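Side-chain contacts in mandalate racemase/muconate lactonizing enzyme (Unidentified, PDB 4E4U), which probably acts on a carboxylate substrate, as do other enzymes of the mandelate racemase/muconate lactonizing family, though its exact reaction is unassigned: residues A[54-57]-A[58-62]; A[72-75]-A[76-80]; A[170-173]-A[174-177]; A[238-241]-A[242-245]; A[260-263]-A[264-268]. All coordinates share one frame; numbering follows the deposited sequence.

The five contacts come one after another along the chain. Contacts 1 and 2 belong to the enolase-type N-terminal domain, on the successive helices 47-61 and 70-79; their centres are 11 Å apart, and His-61 is hydrogen-bonded to Arg-72 and Ser-80. Contacts 3, 4 and 5 lie in the barrel domain, in or at the end of loops that follow strands 162-165, 231-233 and 255-257. Contacts 4 and 5 touch through Pro-238 against Arg-260 and Leu-261, their centres 12 Å apart. Contacts 2 and 5 join the two domains, with Tyr-265 beside Arg-75 and Tyr-78. All five also touch a second subunit, so each lies at a subunit interface as well as within the fold.

Contact 1 (A[54-57]-A[58-62]); sequences IDDV and FERHL
Asp-56 places CG opposite its backbone N (chi1 -171°), whereas Arg-60, one turn further on, carries CG beside its own N and then runs extended to NE; together these torsions bring the carboxylate across the NE edge of the guanidinium. Arg-60 grips the acid side-on with two nitrogens. Its NE donates to Asp-56 OD2 at 3.0 Å, meeting that oxygen on the syn side but well out of the carboxylate plane. Its NH2 donates to the syn lone pair of Asp-56 OD1 at 3.0 Å. A third link, NE to OD1, is weak. The planes stand 53° apart, so this is a twisted salt bridge and not a coplanar one. It is the classic i to i+4 acid-base pair of an alpha-helix, here near the C-terminal end of helix 47-61 in the enolase-type N-terminal domain, alongside the regular backbone bonds, such as Arg-60 N to Asp-56 O (3.1 Å). A water above the rim of one guanidinium face donates to Glu-59 OE1 (2.7 Å) and to Asp-56 OD1 (3.2 Å), so it bridges the two acids with both its hydrogens. Asp-56 OD2 also accepts from Gly-46 N of the second subunit, and Arg-60 NH1 donates to Glu-384 O of that subunit. On another side, Val-57 CG1 approaches His-61 CD2 at 4.1 Å, while the imidazole NE2 bonds to Ser-80 OG.

Contact 2 (A[72-75]-A[76-80]); sequences RLFR and QAYSS
Ser-79 OG donates to Arg-75 O at 2.8 Å, from somewhat outside the carbonyl plane, and the same oxygen receives only a weak bond from Ser-79 N, whose N-H angle is 129°. The hydroxyl thus reinforces the last turn of helix 70-79, where the regular pattern slackens; one residue earlier, Tyr-78 N still reaches Phe-74 O at 2.8 Å. Further out come the flat groups. Phe-74 and Tyr-78 both hold CG anti to the backbone N, which lays them side by side with ring planes 17° apart. With centroids at 5.4 Å the rings are slid and barely overlap; Tyr-78 CB instead sits over the Phe-74 face, 3.9 Å from CE2. The Arg-75 guanidinium takes Tyr-78 CD2 over one face, but toward its rim and with the planes steeply inclined. Arg-72 NH1 touches Gln-76 CG at 3.6 Å, though its NH2 is spent on His-61 O. In this helix of the N-terminal domain, Arg-75 NE donates to Ala-173 O and Gln-76 NE2 to Glu-392 O, both of the second subunit. Ser-79 OG, giving its proton to Arg-75 O, can accept from Gln-84 NE2, while a weak contact to Ala-173 O of the second subunit would compete for the same proton.

Contact 3 (A[170-173]-A[174-177]); sequences PYTA and YSGH
Thr-172 and Ser-175 exchange bonds in both directions. Thr-172 N points almost straight at Ser-175 OG (3.1 Å, N-H angle 175°), and Ser-175 N returns a bond to Thr-172 O, also at 3.1 Å. The second donor stands 65° above the carbonyl plane, away from a lone pair, as the type I beta turn from Thr-172 to Ser-175 closes. Inside the same turn Thr-172 OG1 accepts from Tyr-174 N at 2.9 Å, which makes an ST turn. With chi1 at 83°, OG1 lies between the threonine N and its carbonyl carbon, the side from which Tyr-174 N can be met.

The next ring of contacts belongs to His-177. Its CE1 meets Pro-170 O at 3.3 Å, edge-on in the imidazole plane. One water bridges that carbonyl and His-177 NE2; another lies 2.7 Å from Thr-172 OG1 and accepts a weak bond from ND1. A cis peptide before Gly-176 redirects the chain just ahead of this histidine. Ala-173 CB rests over the rim of one Tyr-174 ring face.

The loop follows barrel strand 162-165, and the backbone of His-177 is held by Gln-211 and Val-213. The turn faces the second subunit, whose Gln-84 NE2 donates to Thr-172 O, while Tyr-174 packs on Ile-121 of the third subunit. Thr-172 therefore has its N, its O and its hydroxyl all engaged, and its carbonyl serves the turn and the subunit interface at once.

Contact 4 (A[238-241]-A[242-245]); sequences PGQE and EAIA
The Gln-240 amide presents its oxygen to the first turn of helix 241-249, and Ala-243 N meets OE1 from above the amide plane, 46° out of it, at 2.9 Å. This is an N-cap bond, with glutamine as the capping residue. A bend at chi2 (-70°) folds OE1 back to the helix start, where Glu-242 N also lies 2.9 Å from it. Ala-243 CB packs beside the amide, 3.6 Å from OE1. The amide nitrogen of the same group turns to a neighbour: NE2 donates to Val-301 O of the third subunit.

The carboxylates of Glu-241 and Glu-242 are turned 76° against each other, with their OE1 atoms 4.0 Å apart. That closeness of like charges is probably eased by the nearby N-terminal end of the helix, and Glu-241 OE2 has a salt bridge to Lys-269 of the second subunit. The contact thus caps a helix that follows barrel strand 231-233 and lies on subunit interfaces. Glu-241 N is buried without a partner in the model. Backbone pairing begins weakly, Ile-244 N to Gln-240 O at 3.4 Å, then firms up as Ala-245 N reaches Glu-241 O at 3.0 Å, an oxygen that Ile-244 CG2 also touches at 3.3 Å.

Contact 5 (A[260-263]-A[264-268]); sequences RLTT and KYEFH
Among the polar contacts, the firm bond between Thr-262 and Glu-266 leads: the backbone N of Thr-262 donates to Glu-266 OE1 at 2.9 Å, with an N-H angle of 160°. The carboxylate is met from above its plane, 59° out of it. Glu-266 keeps CG beside its own N (chi1 -68°) and stays extended, which carries the acid back past the helix start to the loop residue Thr-262. Its OE2 forms a salt bridge with Arg-85 of the second subunit, so one carboxylate serves both the helix start and the interface. Thr-263 OG1 donates to Thr-262 O at 2.7 Å in the carbonyl plane, on a lone pair, and takes a weak bond from Tyr-265 N. Thr-263 O likewise collects only weak bonds, from Glu-266 N and Phe-267 N, as the first turn opens.

The apolar contacts centre on Phe-267. Leu-261 CB lies 3.7 Å from Phe-267 CZ, and Leu-261 CD1 hangs 4.2 Å above one ring face, toward its rim. At the ring edge sits Thr-263 O, 3.3 Å from CD2.

This is the loop-to-helix passage of a beta-alpha unit in the barrel domain, between strand 255-257 and helix 263-272. Thr-262 and Thr-263 touch Met-91 of helix 88-109, Thr-263 and Lys-264 touch Phe-74 of helix 70-79, and Phe-267 packs on Ile-295 of helix 289-301.

Contact 1 (A[54-57]-A[58-62])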
loop_
_atom_site.group_PDB
_atom_site.type_symbol
_atom_site.label_atom_id
_atom_site.label_comp_id
_atom_site.label_asym_id
_atom_site.label_seq_id
_atom_site.Cartn_x
_atom_site.Cartn_y
_atom_site.Cartn_z
ATOM N N ILE A 54 42.636 -4.387 11.380
ATOM C CA ILE A 54 42.853 -2.950 11.277
ATOM C C ILE A 54 44.056 -2.645 10.383
ATOM O O ILE A 54 43.994 -1.748 9.532
ATOM C CB ILE A 54 43.027 -2.318 12.665
ATOM C CG1 ILE A 54 41.715 -2.418 13.451
ATOM C CG2 ILE A 54 43.459 -0.867 12.554
ATOM C CD1 ILE A 54 41.896 -2.265 14.951
ATOM N N ASP A 55 45.134 -3.408 10.545
ATOM C CA ASP A 55 46.306 -3.249 9.683
ATOM C C ASP A 55 45.917 -3.438 8.214
ATOM O O ASP A 55 46.348 -2.682 7.342
ATOM C CB ASP A 55 47.397 -4.262 10.052
ATOM C CG ASP A 55 48.198 -3.854 11.272
ATOM O OD1 ASP A 55 48.093 -2.691 11.710
ATOM O OD2 ASP A 55 48.947 -4.712 11.783
ATOM N N ASP A 56 45.096 -4.446 7.946
ATOM C CA ASP A 56 44.704 -4.759 6.581
ATOM C C ASP A 56 43.901 -3.625 5.946
ATOM O O ASP A 56 44.180 -3.207 4.819
ATOM C CB ASP A 56 43.900 -6.057 6.559
ATOM C CG ASP A 56 43.647 -6.560 5.155
ATOM O OD1 ASP A 56 44.594 -7.111 4.552
ATOM O OD2 ASP A 56 42.510 -6.414 4.658
ATOM N N VAL A 57 42.910 -3.120 6.672
ATOM C CA VAL A 57 42.069 -2.046 6.154
ATOM C C VAL A 57 42.907 -0.792 5.915
ATOM O O VAL A 57 42.783 -0.130 4.886
ATOM C CB VAL A 57 40.920 -1.727 7.127
ATOM C CG1 VAL A 57 40.085 -0.552 6.618
ATOM C CG2 VAL A 57 40.040 -2.963 7.334
ATOM N N PHE A 58 43.757 -0.468 6.879
ATOM C CA PHE A 58 44.606 0.708 6.766
ATOM C C PHE A 58 45.520 0.631 5.545
ATOM O O PHE A 58 45.593 1.568 4.742
ATOM C CB PHE A 58 45.443 0.884 8.030
ATOM C CG PHE A 58 46.449 1.984 7.923
ATOM C CD1 PHE A 58 46.044 3.309 7.995
ATOM C CD2 PHE A 58 47.793 1.703 7.733
ATOM C CE1 PHE A 58 46.961 4.337 7.879
ATOM C CE2 PHE A 58 48.722 2.729 7.619
ATOM C CZ PHE A 58 48.305 4.047 7.697
ATOM N N GLU A 59 46.205 -0.494 5.393
ATOM C CA GLU A 59 47.137 -0.653 4.283
ATOM C C GLU A 59 46.439 -0.536 2.928
ATOM O O GLU A 59 46.943 0.138 2.028
ATOM C CB GLU A 59 47.868 -1.992 4.392
ATOM C CG GLU A 59 48.849 -2.056 5.547
ATOM C CD GLU A 59 49.283 -3.473 5.870
ATOM O OE1 GLU A 59 48.835 -4.411 5.174
ATOM O OE2 GLU A 59 50.063 -3.648 6.829
ATOM N N ARG A 60 45.280 -1.175 2.786
ATOM C CA ARG A 60 44.595 -1.203 1.499
ATOM C C ARG A 60 43.896 0.098 1.164
ATOM O O ARG A 60 43.859 0.492 0.001
ATOM C CB ARG A 60 43.570 -2.346 1.439
ATOM C CG ARG A 60 44.186 -3.715 1.519
ATOM C CD ARG A 60 43.124 -4.805 1.497
ATOM N NE ARG A 60 43.738 -6.044 1.948
ATOM C CZ ARG A 60 44.496 -6.819 1.185
ATOM N NH1 ARG A 60 44.696 -6.512 -0.094
ATOM N NH2 ARG A 60 45.041 -7.912 1.697
ATOM N N HIS A 61 43.330 0.762 2.171
ATOM C CA HIS A 61 42.341 1.802 1.897
ATOM C C HIS A 61 42.676 3.198 2.418
ATOM O O HIS A 61 41.952 4.136 2.110
ATOM C CB HIS A 61 40.954 1.373 2.411
ATOM C CG HIS A 61 40.507 0.045 1.891
ATOM N ND1 HIS A 61 40.344 -0.227 0.549
ATOM C CD2 HIS A 61 40.179 -1.104 2.548
ATOM C CE1 HIS A 61 39.946 -1.469 0.396
ATOM N NE2 HIS A 61 39.834 -2.028 1.586
ATOM N N LEU A 62 43.752 3.354 3.195
ATOM C CA LEU A 62 44.054 4.673 3.769
ATOM C C LEU A 62 45.523 5.088 3.684
ATOM O O LEU A 62 45.820 6.270 3.517
ATOM C CB LEU A 62 43.571 4.778 5.221
ATOM C CG LEU A 62 43.695 6.161 5.881
ATOM C CD1 LEU A 62 43.015 7.250 5.038
ATOM C CD2 LEU A 62 43.125 6.136 7.288
HETATM O O HOH W 1 47.054 -5.364 3.373
#

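Contact 2 (A[72-75]-A[76-80])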
loop_
_atom_site.group_PDB
_atom_site.type_symbol
_atom_site.label_atom_id
_atom_site.label_comp_id
_atom_site.label_asym_id
_atom_site.label_seq_id
_atom_site.Cartn_x
_atom_site.Cartn_y
_atom_site.Cartn_z
ATOM N N ARG A 72 35.958 9.208 -0.078
ATOM C CA ARG A 72 36.787 8.196 -0.718
ATOM C C ARG A 72 37.054 7.048 0.245
ATOM O O ARG A 72 36.873 5.873 -0.103
ATOM C CB ARG A 72 38.110 8.824 -1.163
ATOM C CG ARG A 72 39.096 7.863 -1.813
ATOM C CD ARG A 72 40.548 8.290 -1.508
ATOM N NE ARG A 72 40.838 8.089 -0.088
ATOM C CZ ARG A 72 41.154 6.914 0.448
ATOM N NH1 ARG A 72 41.260 5.832 -0.320
ATOM N NH2 ARG A 72 41.376 6.820 1.751
ATOM N N LEU A 73 37.505 7.380 1.449
ATOM C CA LEU A 73 37.789 6.358 2.450
ATOM C C LEU A 73 36.582 5.466 2.713
ATOM O O LEU A 73 36.691 4.232 2.697
ATOM C CB LEU A 73 38.263 7.005 3.748
ATOM C CG LEU A 73 38.449 6.077 4.948
ATOM C CD1 LEU A 73 39.429 4.942 4.635
ATOM C CD2 LEU A 73 38.896 6.886 6.160
ATOM N N PHE A 74 35.428 6.078 2.958
ATOM C CA PHE A 74 34.229 5.298 3.210
ATOM C C PHE A 74 33.906 4.383 2.023
ATOM O O PHE A 74 33.663 3.186 2.204
ATOM C CB PHE A 74 33.023 6.179 3.547
ATOM C CG PHE A 74 31.769 5.384 3.767
ATOM C CD1 PHE A 74 31.473 4.867 5.019
ATOM C CD2 PHE A 74 30.927 5.086 2.703
ATOM C CE1 PHE A 74 30.336 4.099 5.221
ATOM C CE2 PHE A 74 29.797 4.316 2.892
ATOM C CZ PHE A 74 29.499 3.817 4.144
ATOM N N ARG A 75 33.898 4.942 0.812
ATOM C CA ARG A 75 33.536 4.145 -0.359
ATOM C C ARG A 75 34.507 2.990 -0.577
ATOM O O ARG A 75 34.084 1.889 -0.932
ATOM C CB ARG A 75 33.445 5.000 -1.631
ATOM C CG ARG A 75 32.311 6.032 -1.651
ATOM C CD ARG A 75 30.932 5.438 -1.390
ATOM N NE ARG A 75 30.604 4.333 -2.281
ATOM C CZ ARG A 75 29.435 3.698 -2.275
ATOM N NH1 ARG A 75 28.473 4.092 -1.449
ATOM N NH2 ARG A 75 29.224 2.680 -3.102
ATOM N N GLN A 76 35.800 3.230 -0.380
ATOM C CA GLN A 76 36.770 2.155 -0.573
ATOM C C GLN A 76 36.561 1.039 0.449
ATOM O O GLN A 76 36.584 -0.141 0.106
ATOM C CB GLN A 76 38.214 2.671 -0.489
ATOM C CG GLN A 76 38.584 3.734 -1.518
ATOM C CD GLN A 76 38.439 3.276 -2.957
ATOM O OE1 GLN A 76 38.777 2.142 -3.307
ATOM N NE2 GLN A 76 37.966 4.178 -3.813
ATOM N N ALA A 77 36.367 1.413 1.707
ATOM C CA ALA A 77 36.162 0.418 2.755
ATOM C C ALA A 77 34.859 -0.350 2.553
ATOM O O ALA A 77 34.817 -1.575 2.664
ATOM C CB ALA A 77 36.180 1.084 4.126
ATOM N N TYR A 78 33.791 0.392 2.266
ATOM C CA TYR A 78 32.467 -0.170 2.035
ATOM C C TYR A 78 32.451 -1.162 0.873
ATOM O O TYR A 78 31.659 -2.097 0.862
ATOM C CB TYR A 78 31.487 0.988 1.778
ATOM C CG TYR A 78 30.039 0.601 1.586
ATOM C CD1 TYR A 78 29.282 0.115 2.641
ATOM C CD2 TYR A 78 29.419 0.755 0.355
ATOM C CE1 TYR A 78 27.956 -0.211 2.477
ATOM C CE2 TYR A 78 28.090 0.421 0.175
ATOM C CZ TYR A 78 27.361 -0.067 1.242
ATOM O OH TYR A 78 26.032 -0.404 1.098
ATOM N N SER A 79 33.337 -0.950 -0.097
ATOM C CA SER A 79 33.355 -1.744 -1.326
ATOM C C SER A 79 34.359 -2.894 -1.290
ATOM O O SER A 79 34.361 -3.751 -2.180
ATOM C CB SER A 79 33.686 -0.832 -2.507
ATOM O OG SER A 79 32.704 0.190 -2.623
ATOM N N SER A 80 35.206 -2.899 -0.259
ATOM C CA SER A 80 36.363 -3.786 -0.155
ATOM C C SER A 80 36.060 -5.247 -0.481
ATOM O O SER A 80 35.172 -5.854 0.117
ATOM C CB SER A 80 36.950 -3.683 1.258
ATOM O OG SER A 80 38.181 -4.378 1.368
#

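Contact 3 (A[170-173]-A[174-177])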
loop_
_atom_site.group_PDB
_atom_site.type_symbol
_atom_site.label_atom_id
_atom_site.label_comp_id
_atom_site.label_asym_id
_atom_site.label_seq_id
_atom_site.Cartn_x
_atom_site.Cartn_y
_atom_site.Cartn_z
ATOM N N PRO A 170 17.972 -11.726 30.591
ATOM C CA PRO A 170 19.059 -11.984 29.643
ATOM C C PRO A 170 18.659 -11.795 28.185
ATOM O O PRO A 170 17.523 -12.078 27.774
ATOM C CB PRO A 170 19.379 -13.463 29.878
ATOM C CG PRO A 170 18.940 -13.725 31.288
ATOM C CD PRO A 170 17.692 -12.897 31.439
ATOM N N TYR A 171 19.613 -11.297 27.408
ATOM C CA TYR A 171 19.525 -11.338 25.960
ATOM C C TYR A 171 20.468 -12.441 25.503
ATOM O O TYR A 171 21.619 -12.499 25.933
ATOM C CB TYR A 171 19.896 -9.987 25.341
ATOM C CG TYR A 171 21.085 -9.286 25.963
ATOM C CD1 TYR A 171 20.933 -8.481 27.084
ATOM C CD2 TYR A 171 22.349 -9.383 25.396
ATOM C CE1 TYR A 171 22.009 -7.820 27.641
ATOM C CE2 TYR A 171 23.431 -8.726 25.945
ATOM C CZ TYR A 171 23.255 -7.943 27.070
ATOM O OH TYR A 171 24.322 -7.278 27.632
ATOM N N THR A 172 19.974 -13.338 24.658
ATOM C CA THR A 172 20.717 -14.554 24.353
ATOM C C THR A 172 20.870 -14.737 22.860
ATOM O O THR A 172 20.257 -14.016 22.067
ATOM C CB THR A 172 20.021 -15.822 24.904
ATOM O OG1 THR A 172 19.010 -16.254 23.983
ATOM C CG2 THR A 172 19.415 -15.575 26.285
ATOM N N ALA A 173 21.666 -15.733 22.481
ATOM C CA ALA A 173 21.872 -16.082 21.083
ATOM C C ALA A 173 20.581 -16.503 20.389
ATOM O O ALA A 173 20.531 -16.532 19.168
ATOM C CB ALA A 173 22.915 -17.188 20.960
ATOM N N TYR A 174 19.543 -16.822 21.163
ATOM C CA TYR A 174 18.278 -17.302 20.604
ATOM C C TYR A 174 17.164 -16.274 20.703
ATOM O O TYR A 174 16.030 -16.548 20.313
ATOM C CB TYR A 174 17.868 -18.621 21.278
ATOM C CG TYR A 174 18.964 -19.650 21.145
ATOM C CD1 TYR A 174 19.102 -20.397 19.984
ATOM C CD2 TYR A 174 19.885 -19.846 22.166
ATOM C CE1 TYR A 174 20.130 -21.317 19.842
ATOM C CE2 TYR A 174 20.914 -20.768 22.039
ATOM C CZ TYR A 174 21.028 -21.507 20.881
ATOM O OH TYR A 174 22.051 -22.422 20.744
ATOM N N SER A 175 17.481 -15.087 21.210
ATOM C CA SER A 175 16.523 -13.990 21.184
ATOM C C SER A 175 16.139 -13.703 19.723
ATOM O O SER A 175 16.949 -13.932 18.815
ATOM C CB SER A 175 17.114 -12.754 21.869
ATOM O OG SER A 175 17.275 -12.989 23.260
ATOM N N GLY A 176 14.923 -13.230 19.465
ATOM C CA GLY A 176 13.955 -12.846 20.477
ATOM C C GLY A 176 13.200 -13.988 21.130
ATOM O O GLY A 176 13.029 -15.061 20.545
ATOM N N HIS A 177 12.739 -13.740 22.352
ATOM C CA HIS A 177 11.922 -14.702 23.079
ATOM C C HIS A 177 10.724 -13.986 23.713
ATOM O O HIS A 177 10.535 -12.778 23.530
ATOM C CB HIS A 177 12.758 -15.470 24.109
ATOM C CG HIS A 177 13.484 -14.587 25.075
ATOM N ND1 HIS A 177 14.838 -14.354 24.995
ATOM C CD2 HIS A 177 13.035 -13.864 26.126
ATOM C CE1 HIS A 177 15.199 -13.537 25.971
ATOM N NE2 HIS A 177 14.121 -13.224 26.670
HETATM O O HOH W 2 15.029 -11.894 28.995
HETATM O O HOH W 3 16.441 -16.697 24.767
#

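Contact 4 (A[238-241]-A[242-245])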
loop_
_atom_site.group_PDB
_atom_site.type_symbol
_atom_site.label_atom_id
_atom_site.label_comp_id
_atom_site.label_asym_id
_atom_site.label_seq_id
_atom_site.Cartn_x
_atom_site.Cartn_y
_atom_site.Cartn_z
ATOM N N PRO A 238 18.031 -6.611 16.028
ATOM C CA PRO A 238 18.236 -5.791 14.829
ATOM C C PRO A 238 18.154 -6.642 13.566
ATOM O O PRO A 238 18.232 -7.876 13.634
ATOM C CB PRO A 238 19.666 -5.267 15.012
ATOM C CG PRO A 238 20.342 -6.316 15.861
ATOM C CD PRO A 238 19.273 -6.797 16.801
ATOM N N GLY A 239 17.997 -5.990 12.418
ATOM C CA GLY A 239 18.035 -6.703 11.150
ATOM C C GLY A 239 16.695 -7.037 10.532
ATOM O O GLY A 239 16.640 -7.701 9.500
ATOM N N GLN A 240 15.610 -6.585 11.151
ATOM C CA GLN A 240 14.278 -6.870 10.635
ATOM C C GLN A 240 13.413 -5.644 10.917
ATOM O O GLN A 240 12.886 -5.469 12.018
ATOM C CB GLN A 240 13.714 -8.144 11.289
ATOM C CG GLN A 240 12.935 -9.068 10.350
ATOM C CD GLN A 240 11.603 -8.486 9.921
ATOM O OE1 GLN A 240 11.373 -7.280 10.021
ATOM N NE2 GLN A 240 10.719 -9.341 9.429
ATOM N N GLU A 241 13.287 -4.781 9.915
ATOM C CA GLU A 241 12.695 -3.464 10.111
ATOM C C GLU A 241 11.179 -3.517 10.257
ATOM O O GLU A 241 10.585 -2.707 10.965
ATOM C CB GLU A 241 13.107 -2.502 8.986
ATOM C CG GLU A 241 14.619 -2.285 8.868
ATOM C CD GLU A 241 15.353 -3.457 8.238
ATOM O OE1 GLU A 241 14.735 -4.207 7.446
ATOM O OE2 GLU A 241 16.558 -3.623 8.520
ATOM N N GLU A 242 10.548 -4.485 9.608
ATOM C CA GLU A 242 9.104 -4.617 9.721
ATOM C C GLU A 242 8.704 -5.053 11.129
ATOM O O GLU A 242 7.691 -4.598 11.667
ATOM C CB GLU A 242 8.585 -5.588 8.662
ATOM C CG GLU A 242 8.658 -5.015 7.224
ATOM C CD GLU A 242 10.085 -4.725 6.731
ATOM O OE1 GLU A 242 11.016 -5.490 7.079
ATOM O OE2 GLU A 242 10.287 -3.730 5.992
ATOM N N ALA A 243 9.523 -5.897 11.748
ATOM C CA ALA A 243 9.233 -6.395 13.086
ATOM C C ALA A 243 9.323 -5.285 14.122
ATOM O O ALA A 243 8.453 -5.158 14.978
ATOM C CB ALA A 243 10.168 -7.532 13.436
ATOM N N ILE A 244 10.362 -4.461 14.047
ATOM C CA ILE A 244 10.469 -3.369 15.001
ATOM C C ILE A 244 9.381 -2.314 14.742
ATOM O O ILE A 244 8.817 -1.747 15.685
ATOM C CB ILE A 244 11.901 -2.787 15.055
ATOM C CG1 ILE A 244 12.067 -1.866 16.263
ATOM C CG2 ILE A 244 12.282 -2.070 13.762
ATOM C CD1 ILE A 244 13.507 -1.501 16.527
ATOM N N ALA A 245 9.026 -2.107 13.476
ATOM C CA ALA A 245 7.932 -1.187 13.152
ATOM C C ALA A 245 6.586 -1.664 13.702
ATOM O O ALA A 245 5.735 -0.850 14.052
ATOM C CB ALA A 245 7.838 -0.948 11.658
#

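Contact 5 (A[260-263]-A[264-268])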
loop_
_atom_site.group_PDB
_atom_site.type_symbol
_atom_site.label_atom_id
_atom_site.label_comp_id
_atom_site.label_asym_id
_atom_site.label_seq_id
_atom_site.Cartn_x
_atom_site.Cartn_y
_atom_site.Cartn_z
ATOM N N ARG A 260 23.250 -1.208 16.972
ATOM C CA ARG A 260 23.754 -2.371 16.245
ATOM C C ARG A 260 23.548 -2.258 14.742
ATOM O O ARG A 260 23.726 -3.238 14.018
ATOM C CB ARG A 260 23.130 -3.658 16.784
ATOM C CG ARG A 260 23.624 -3.992 18.173
ATOM C CD ARG A 260 23.074 -5.298 18.648
ATOM N NE ARG A 260 21.753 -5.165 19.242
ATOM C CZ ARG A 260 21.013 -6.192 19.638
ATOM N NH1 ARG A 260 21.414 -7.441 19.394
ATOM N NH2 ARG A 260 19.858 -5.970 20.249
ATOM N N LEU A 261 23.188 -1.062 14.273
ATOM C CA LEU A 261 23.036 -0.802 12.839
ATOM C C LEU A 261 24.235 -0.019 12.324
ATOM O O LEU A 261 24.959 0.616 13.096
ATOM C CB LEU A 261 21.741 -0.033 12.564
ATOM C CG LEU A 261 20.472 -0.682 13.126
ATOM C CD1 LEU A 261 19.249 0.099 12.654
ATOM C CD2 LEU A 261 20.351 -2.152 12.753
ATOM N N THR A 262 24.445 -0.057 11.020
ATOM C CA THR A 262 25.582 0.629 10.437
ATOM C C THR A 262 25.255 1.123 9.032
ATOM O O THR A 262 24.530 0.461 8.287
ATOM C CB THR A 262 26.838 -0.275 10.418
ATOM O OG1 THR A 262 27.948 0.477 9.916
ATOM C CG2 THR A 262 26.613 -1.535 9.569
ATOM N N THR A 263 25.823 2.278 8.686
ATOM C CA THR A 263 25.627 2.997 7.421
ATOM C C THR A 263 24.252 3.627 7.241
ATOM O O THR A 263 23.246 3.182 7.812
ATOM C CB THR A 263 25.930 2.159 6.138
ATOM O OG1 THR A 263 24.790 1.361 5.769
ATOM C CG2 THR A 263 27.183 1.298 6.291
ATOM N N LYS A 264 24.221 4.653 6.398
ATOM C CA LYS A 264 22.982 5.324 6.043
ATOM C C LYS A 264 21.988 4.379 5.369
ATOM O O LYS A 264 20.787 4.593 5.457
ATOM C CB LYS A 264 23.283 6.510 5.133
ATOM C CG LYS A 264 23.985 6.129 3.834
ATOM C CD LYS A 264 24.604 7.365 3.183
ATOM C CE LYS A 264 25.515 7.016 2.015
ATOM N NZ LYS A 264 26.727 6.260 2.465
ATOM N N TYR A 265 22.476 3.336 4.707
ATOM C CA TYR A 265 21.584 2.414 4.009
ATOM C C TYR A 265 20.694 1.632 4.976
ATOM O O TYR A 265 19.518 1.411 4.707
ATOM C CB TYR A 265 22.389 1.472 3.118
ATOM C CG TYR A 265 23.244 2.215 2.120
ATOM C CD1 TYR A 265 22.665 2.875 1.040
ATOM C CD2 TYR A 265 24.626 2.267 2.256
ATOM C CE1 TYR A 265 23.446 3.566 0.121
ATOM C CE2 TYR A 265 25.410 2.953 1.343
ATOM C CZ TYR A 265 24.817 3.593 0.280
ATOM O OH TYR A 265 25.601 4.270 -0.619
ATOM N N GLU A 266 21.253 1.227 6.113
ATOM C CA GLU A 266 20.473 0.502 7.111
ATOM C C GLU A 266 19.498 1.417 7.836
ATOM O O GLU A 266 18.355 1.042 8.093
ATOM C CB GLU A 266 21.382 -0.230 8.100
ATOM C CG GLU A 266 22.135 -1.361 7.441
ATOM C CD GLU A 266 22.930 -2.230 8.407
ATOM O OE1 GLU A 266 22.825 -2.053 9.645
ATOM O OE2 GLU A 266 23.664 -3.111 7.911
ATOM N N PHE A 267 19.942 2.625 8.170
ATOM C CA PHE A 267 19.040 3.568 8.809
ATOM C C PHE A 267 17.916 4.013 7.868
ATOM O O PHE A 267 16.804 4.253 8.317
ATOM C CB PHE A 267 19.799 4.744 9.420
ATOM C CG PHE A 267 20.498 4.389 10.699
ATOM C CD1 PHE A 267 19.808 4.421 11.903
ATOM C CD2 PHE A 267 21.828 3.971 10.696
ATOM C CE1 PHE A 267 20.439 4.079 13.088
ATOM C CE2 PHE A 267 22.467 3.624 11.881
ATOM C CZ PHE A 267 21.766 3.677 13.078
ATOM N N HIS A 268 18.203 4.128 6.575
ATOM C CA HIS A 268 17.155 4.394 5.599
ATOM C C HIS A 268 16.068 3.319 5.648
ATOM O O HIS A 268 14.880 3.627 5.723
ATOM C CB HIS A 268 17.759 4.489 4.195
ATOM C CG HIS A 268 16.743 4.597 3.103
ATOM N ND1 HIS A 268 15.898 5.680 2.964
ATOM C CD2 HIS A 268 16.434 3.747 2.094
ATOM C CE1 HIS A 268 15.128 5.498 1.904
ATOM N NE2 HIS A 268 15.425 4.330 1.370
#